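Local coordinates for odorant-binding protein 2a (Homo sapiens, PDB 4RUN), which binds and carries small hydrophobic volatile molecules in nasal mucus, with a preference for aldehydes and large fatty acids, at residues R67-E70 with F75-Y78; I84-L89 with Y95-K100. The protein carries 2 engineered substitutions. All blocks are in the same frame, centred on the assembly; numbering follows the deposited sequence.

Contact 1: R67-E70 with F75-Y78; sequences RKTE and FSAY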
loop_
_atom_site.group_PDB
_atom_site.type_symbol
_atom_site.label_atom_id
_atom_site.label_comp_id
_atom_site.label_asym_id
_atom_site.label_seq_id
_atom_site.Cartn_x
_atom_site.Cartn_y
_atom_site.Cartn_z
ATOM N N ARG A 67 9.837 7.395 7.528
ATOM C CA ARG A 67 10.557 7.681 8.759
ATOM C C ARG A 67 9.930 6.980 9.963
ATOM O O ARG A 67 8.717 6.805 10.042
ATOM C CB ARG A 67 10.652 9.190 8.994
ATOM C CG ARG A 67 11.286 9.951 7.837
ATOM C CD ARG A 67 12.297 10.979 8.324
ATOM N NE ARG A 67 12.686 11.925 7.274
ATOM C CZ ARG A 67 13.876 12.520 7.173
ATOM N NH1 ARG A 67 14.850 12.268 8.043
ATOM N NH2 ARG A 67 14.106 13.367 6.176
ATOM N N LYS A 68 10.789 6.584 10.893
ATOM C CA LYS A 68 10.389 5.965 12.149
ATOM C C LYS A 68 9.435 6.899 12.908
ATOM O O LYS A 68 9.443 8.110 12.695
ATOM C CB LYS A 68 11.660 5.730 12.978
ATOM C CG LYS A 68 11.525 4.915 14.258
ATOM C CD LYS A 68 12.474 5.437 15.342
ATOM C CE LYS A 68 12.901 4.349 16.314
ATOM N NZ LYS A 68 11.765 3.505 16.780
ATOM N N THR A 69 8.604 6.331 13.777
ATOM C CA THR A 69 7.870 7.119 14.774
ATOM C C THR A 69 7.938 6.401 16.107
ATOM O O THR A 69 8.503 5.306 16.203
ATOM C CB THR A 69 6.389 7.321 14.410
ATOM O OG1 THR A 69 5.685 6.084 14.567
ATOM C CG2 THR A 69 6.240 7.846 12.987
ATOM N N GLU A 70 7.352 7.010 17.133
ATOM C CA GLU A 70 7.360 6.423 18.466
ATOM C C GLU A 70 6.414 5.227 18.615
ATOM O O GLU A 70 6.448 4.543 19.633
ATOM C CB GLU A 70 7.045 7.485 19.522
ATOM C CG GLU A 70 8.112 8.572 19.618
ATOM C CD GLU A 70 8.066 9.362 20.917
ATOM O OE1 GLU A 70 7.587 8.827 21.940
ATOM O OE2 GLU A 70 8.525 10.524 20.918
ATOM N N PHE A 75 4.583 4.798 10.450
ATOM C CA PHE A 75 5.644 5.565 9.797
ATOM C C PHE A 75 5.089 6.828 9.174
ATOM O O PHE A 75 3.876 6.988 9.054
ATOM C CB PHE A 75 6.289 4.760 8.683
ATOM C CG PHE A 75 6.958 3.516 9.146
ATOM C CD1 PHE A 75 6.236 2.343 9.297
ATOM C CD2 PHE A 75 8.319 3.507 9.403
ATOM C CE1 PHE A 75 6.865 1.178 9.706
ATOM C CE2 PHE A 75 8.955 2.355 9.816
ATOM C CZ PHE A 75 8.229 1.188 9.967
ATOM N N SER A 76 5.992 7.714 8.766
ATOM C CA SER A 76 5.616 8.953 8.101
ATOM C C SER A 76 6.468 9.158 6.857
ATOM O O SER A 76 7.609 8.695 6.792
ATOM C CB SER A 76 5.762 10.139 9.060
ATOM O OG SER A 76 7.086 10.275 9.509
ATOM N N ALA A 77 5.911 9.865 5.879
ATOM C CA ALA A 77 6.606 10.120 4.621
ATOM C C ALA A 77 6.295 11.512 4.122
ATOM O O ALA A 77 5.291 12.106 4.517
ATOM C CB ALA A 77 6.210 9.093 3.583
ATOM N N TYR A 78 7.173 12.019 3.252
ATOM C CA TYR A 78 7.053 13.353 2.687
ATOM C C TYR A 78 6.899 14.397 3.797
ATOM O O TYR A 78 5.940 15.168 3.806
ATOM C CB TYR A 78 5.870 13.421 1.714
ATOM C CG TYR A 78 5.787 12.283 0.703
ATOM C CD1 TYR A 78 6.654 12.212 -0.379
ATOM C CD2 TYR A 78 4.807 11.304 0.810
ATOM C CE1 TYR A 78 6.559 11.184 -1.312
ATOM C CE2 TYR A 78 4.701 10.277 -0.118
ATOM C CZ TYR A 78 5.580 10.219 -1.175
ATOM O OH TYR A 78 5.470 9.193 -2.094
#
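Arg67 and Ser76 face each other as an antiparallel hydrogen-bonded pair, a single beta bridge. Two backbone bonds hold it. Arg67 N donates a hydrogen bond to Ser76 O at 2.7 Å, and Ser76 N donates one to Arg67 O at 3.1 Å. Arg67 O also takes a CA-H...O contact from Phe75 CA at 3.3 Å. It lies at the edge of the Phe75 ring, near the ring plane, with CD2 as the nearest ring atom.

Van der Waals contacts are few. Thr69 turns its methyl CG2 over the Phe75 backbone, 4.0 Å from Phe75 CA. That methyl stands anti to the carbonyl carbon of Thr69. OG1 (chi1 72°) hydrogen-bonds with Lys74 O and Glu71 N, both in the chain between the two segments. Arg67 CB approaches Ser76 OG at 3.8 Å, while the guanidinium end leads away from strand 74-77.

The bridge lies at the surface and draws the loop after strand 58-66 against strand 74-77. It is a short link in the lipocalin barrel, not an extended pairing of those two strands. Phe75 packs on Met66 of strand 58-66 and on Ile10. Strand 74-77 also pairs with strand 82-88.

Contact 2: I84-L89 with Y95-K100; sequences IYLQEL and YVFYSK. Engineered in segment 95-100: Ser99 (natural residue Cys).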
loop_
_atom_site.group_PDB
_atom_site.type_symbol
_atom_site.label_atom_id
_atom_site.label_comp_id
_atom_site.label_asym_id
_atom_site.label_seq_id
_atom_site.Cartn_x
_atom_site.Cartn_y
_atom_site.Cartn_z
ATOM N N ILE A 84 1.619 6.323 7.637
ATOM C CA ILE A 84 1.588 4.970 7.095
ATOM C C ILE A 84 1.628 3.940 8.228
ATOM O O ILE A 84 2.583 3.904 9.003
ATOM C CB ILE A 84 2.811 4.734 6.186
ATOM C CG1 ILE A 84 2.739 5.608 4.935
ATOM C CG2 ILE A 84 2.909 3.275 5.762
ATOM C CD1 ILE A 84 4.100 5.865 4.316
ATOM N N TYR A 85 0.603 3.090 8.282
ATOM C CA TYR A 85 0.459 2.060 9.312
ATOM C C TYR A 85 0.555 0.700 8.656
ATOM O O TYR A 85 -0.033 0.484 7.598
ATOM C CB TYR A 85 -0.901 2.165 10.004
ATOM C CG TYR A 85 -1.199 3.545 10.534
ATOM C CD1 TYR A 85 -1.475 4.601 9.671
ATOM C CD2 TYR A 85 -1.190 3.803 11.888
ATOM C CE1 TYR A 85 -1.736 5.870 10.143
ATOM C CE2 TYR A 85 -1.454 5.078 12.372
ATOM C CZ TYR A 85 -1.729 6.108 11.486
ATOM O OH TYR A 85 -1.993 7.385 11.944
ATOM N N LEU A 86 1.314 -0.201 9.268
ATOM C CA LEU A 86 1.358 -1.588 8.838
ATOM C C LEU A 86 0.726 -2.380 9.953
ATOM O O LEU A 86 1.160 -2.292 11.096
ATOM C CB LEU A 86 2.797 -2.053 8.563
ATOM C CG LEU A 86 2.952 -3.306 7.680
ATOM C CD1 LEU A 86 2.308 -3.104 6.312
ATOM C CD2 LEU A 86 4.412 -3.715 7.502
ATOM N N GLN A 87 -0.317 -3.132 9.623
ATOM C CA GLN A 87 -1.051 -3.925 10.606
ATOM C C GLN A 87 -1.170 -5.357 10.114
ATOM O O GLN A 87 -1.359 -5.597 8.923
ATOM C CB GLN A 87 -2.456 -3.374 10.820
ATOM C CG GLN A 87 -2.539 -1.883 11.123
ATOM C CD GLN A 87 -3.975 -1.378 11.089
ATOM O OE1 GLN A 87 -4.921 -2.144 11.323
ATOM N NE2 GLN A 87 -4.147 -0.086 10.800
ATOM N N GLU A 88 -1.059 -6.301 11.038
ATOM C CA GLU A 88 -1.245 -7.708 10.730
ATOM C C GLU A 88 -2.726 -7.894 10.384
ATOM O O GLU A 88 -3.595 -7.300 11.024
ATOM C CB GLU A 88 -0.756 -8.587 11.899
ATOM C CG GLU A 88 0.089 -9.758 11.427
ATOM C CD GLU A 88 0.944 -10.384 12.515
ATOM O OE1 GLU A 88 1.109 -9.774 13.585
ATOM O OE2 GLU A 88 1.439 -11.508 12.307
ATOM N N LEU A 89 -3.006 -8.621 9.306
ATOM C CA LEU A 89 -4.378 -8.931 8.935
ATOM C C LEU A 89 -4.697 -10.299 9.552
ATOM O O LEU A 89 -4.240 -11.339 9.059
ATOM C CB LEU A 89 -4.552 -8.954 7.421
ATOM C CG LEU A 89 -5.986 -9.171 6.924
ATOM C CD1 LEU A 89 -6.936 -8.093 7.447
ATOM C CD2 LEU A 89 -6.009 -9.199 5.401
ATOM N N TYR A 95 -0.608 -8.556 5.637
ATOM C CA TYR A 95 -0.700 -7.341 6.415
ATOM C C TYR A 95 -1.547 -6.346 5.637
ATOM O O TYR A 95 -1.764 -6.514 4.435
ATOM C CB TYR A 95 0.684 -6.747 6.613
ATOM C CG TYR A 95 1.586 -7.458 7.589
ATOM C CD1 TYR A 95 2.313 -8.578 7.211
ATOM C CD2 TYR A 95 1.762 -6.966 8.871
ATOM C CE1 TYR A 95 3.176 -9.205 8.100
ATOM C CE2 TYR A 95 2.609 -7.583 9.766
ATOM C CZ TYR A 95 3.319 -8.701 9.380
ATOM O OH TYR A 95 4.171 -9.317 10.281
ATOM N N VAL A 96 -1.991 -5.302 6.329
ATOM C CA VAL A 96 -2.640 -4.165 5.686
ATOM C C VAL A 96 -1.766 -2.928 5.797
ATOM O O VAL A 96 -1.222 -2.640 6.855
ATOM C CB VAL A 96 -4.001 -3.868 6.309
ATOM C CG1 VAL A 96 -4.586 -2.588 5.736
ATOM C CG2 VAL A 96 -4.927 -5.039 6.059
ATOM N N PHE A 97 -1.629 -2.221 4.681
ATOM C CA PHE A 97 -0.846 -1.006 4.602
ATOM C C PHE A 97 -1.858 0.108 4.435
ATOM O O PHE A 97 -2.448 0.276 3.378
ATOM C CB PHE A 97 0.088 -1.115 3.406
ATOM C CG PHE A 97 0.901 0.102 3.130
ATOM C CD1 PHE A 97 0.378 1.154 2.368
ATOM C CD2 PHE A 97 2.220 0.168 3.550
ATOM C CE1 PHE A 97 1.149 2.263 2.074
ATOM C CE2 PHE A 97 2.994 1.273 3.255
ATOM C CZ PHE A 97 2.458 2.322 2.515
ATOM N N TYR A 98 -2.075 0.846 5.510
ATOM C CA TYR A 98 -3.096 1.880 5.569
ATOM C C TYR A 98 -2.371 3.210 5.542
ATOM O O TYR A 98 -1.388 3.373 6.262
ATOM C CB TYR A 98 -3.896 1.700 6.866
ATOM C CG TYR A 98 -5.080 2.618 7.034
ATOM C CD1 TYR A 98 -6.094 2.667 6.079
ATOM C CD2 TYR A 98 -5.210 3.425 8.177
ATOM C CE1 TYR A 98 -7.192 3.513 6.238
ATOM C CE2 TYR A 98 -6.307 4.272 8.351
ATOM C CZ TYR A 98 -7.298 4.315 7.379
ATOM O OH TYR A 98 -8.386 5.148 7.554
ATOM N N SER A 99 -2.797 4.137 4.687
ATOM C CA SER A 99 -2.151 5.444 4.619
ATOM C C SER A 99 -3.165 6.577 4.745
ATOM O O SER A 99 -4.276 6.506 4.215
ATOM C CB SER A 99 -1.340 5.592 3.322
ATOM O OG SER A 99 -2.134 6.046 2.231
ATOM N N LYS A 100 -2.762 7.619 5.459
ATOM C CA LYS A 100 -3.535 8.851 5.577
ATOM C C LYS A 100 -2.645 9.987 5.048
ATOM O O LYS A 100 -1.551 10.221 5.582
ATOM C CB LYS A 100 -3.920 9.092 7.041
ATOM C CG LYS A 100 -4.763 7.990 7.676
ATOM C CD LYS A 100 -5.123 8.315 9.123
ATOM C CE LYS A 100 -6.308 9.263 9.199
ATOM N NZ LYS A 100 -6.519 9.919 10.521
#
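Tyr85 pairs with Tyr98, and Gln87 with Val96, as antiparallel hydrogen-bonded pairs. Each pair exchanges two nearly straight backbone bonds. The shortest runs from Val96 N to Gln87 O, 2.7 Å.

Two places are closely packed. One is the face of Ile84, Leu86 and Phe97, where Ile84 and Leu86 are buried. Ile84 CG2 meets the Phe97 ring obliquely. Leu86 CD1 sits at the edge of that ring and 4.0 Å from Tyr95 CB. The Leu86 side chain crosses Tyr95 at about a right angle. Ser99, an engineered replacement of the natural Cys, lies beside Ile84. The other place is under helix 122-134, where Leu89 CD1 touches Val96 CG2 at 3.9 Å.

The Tyr85 and Tyr98 side chains are looser and partly exposed. They lie side by side, pointing the same way, with Tyr85 CD1 4.2 Å from Tyr98 CD2. At the hairpin end, solvent-exposed Glu88 makes a CH-pi contact, its CG over a face of the Tyr95 ring. Tyr95 CG stands anti to the carbonyl carbon (chi1 -74°), and the ring also meets Trp14. A serine in place of Tyr95 would probably leave Glu88 CG and Trp14 without their ring partner.

The Ile84, Leu86 and Phe97 face is apolar and probably looks into the barrel, consistent with a cavity for hydrophobic ligands. The outer face is mixed: Tyr85, Gln87 and Tyr98 beside helix-covered Val96.

Contact 1 closes before contact 2 opens along the chain, and their centres are about 13 Å apart. Contact 1 joins the loop after strand 58-66 to strand 74-77. Contact 2 is the hairpin of strands 82-88 and 95-103. Strands 74-77 and 82-88 follow each other in the chain and are neighbours in the same sheet, so the two contacts touch. Phe75 N lies 2.6 Å from Ile84 O, a probable hydrogen bond, and Ala77 CB packs on Ile84 CD1. Contact 1 lies at the surface and contact 2 nearer the centre. Together they lead from the end of strand 58-66 through 74-77 and 82-88 to 95-103. This is one continuous part of the barrel wall that in lipocalins encloses the ligand cavity.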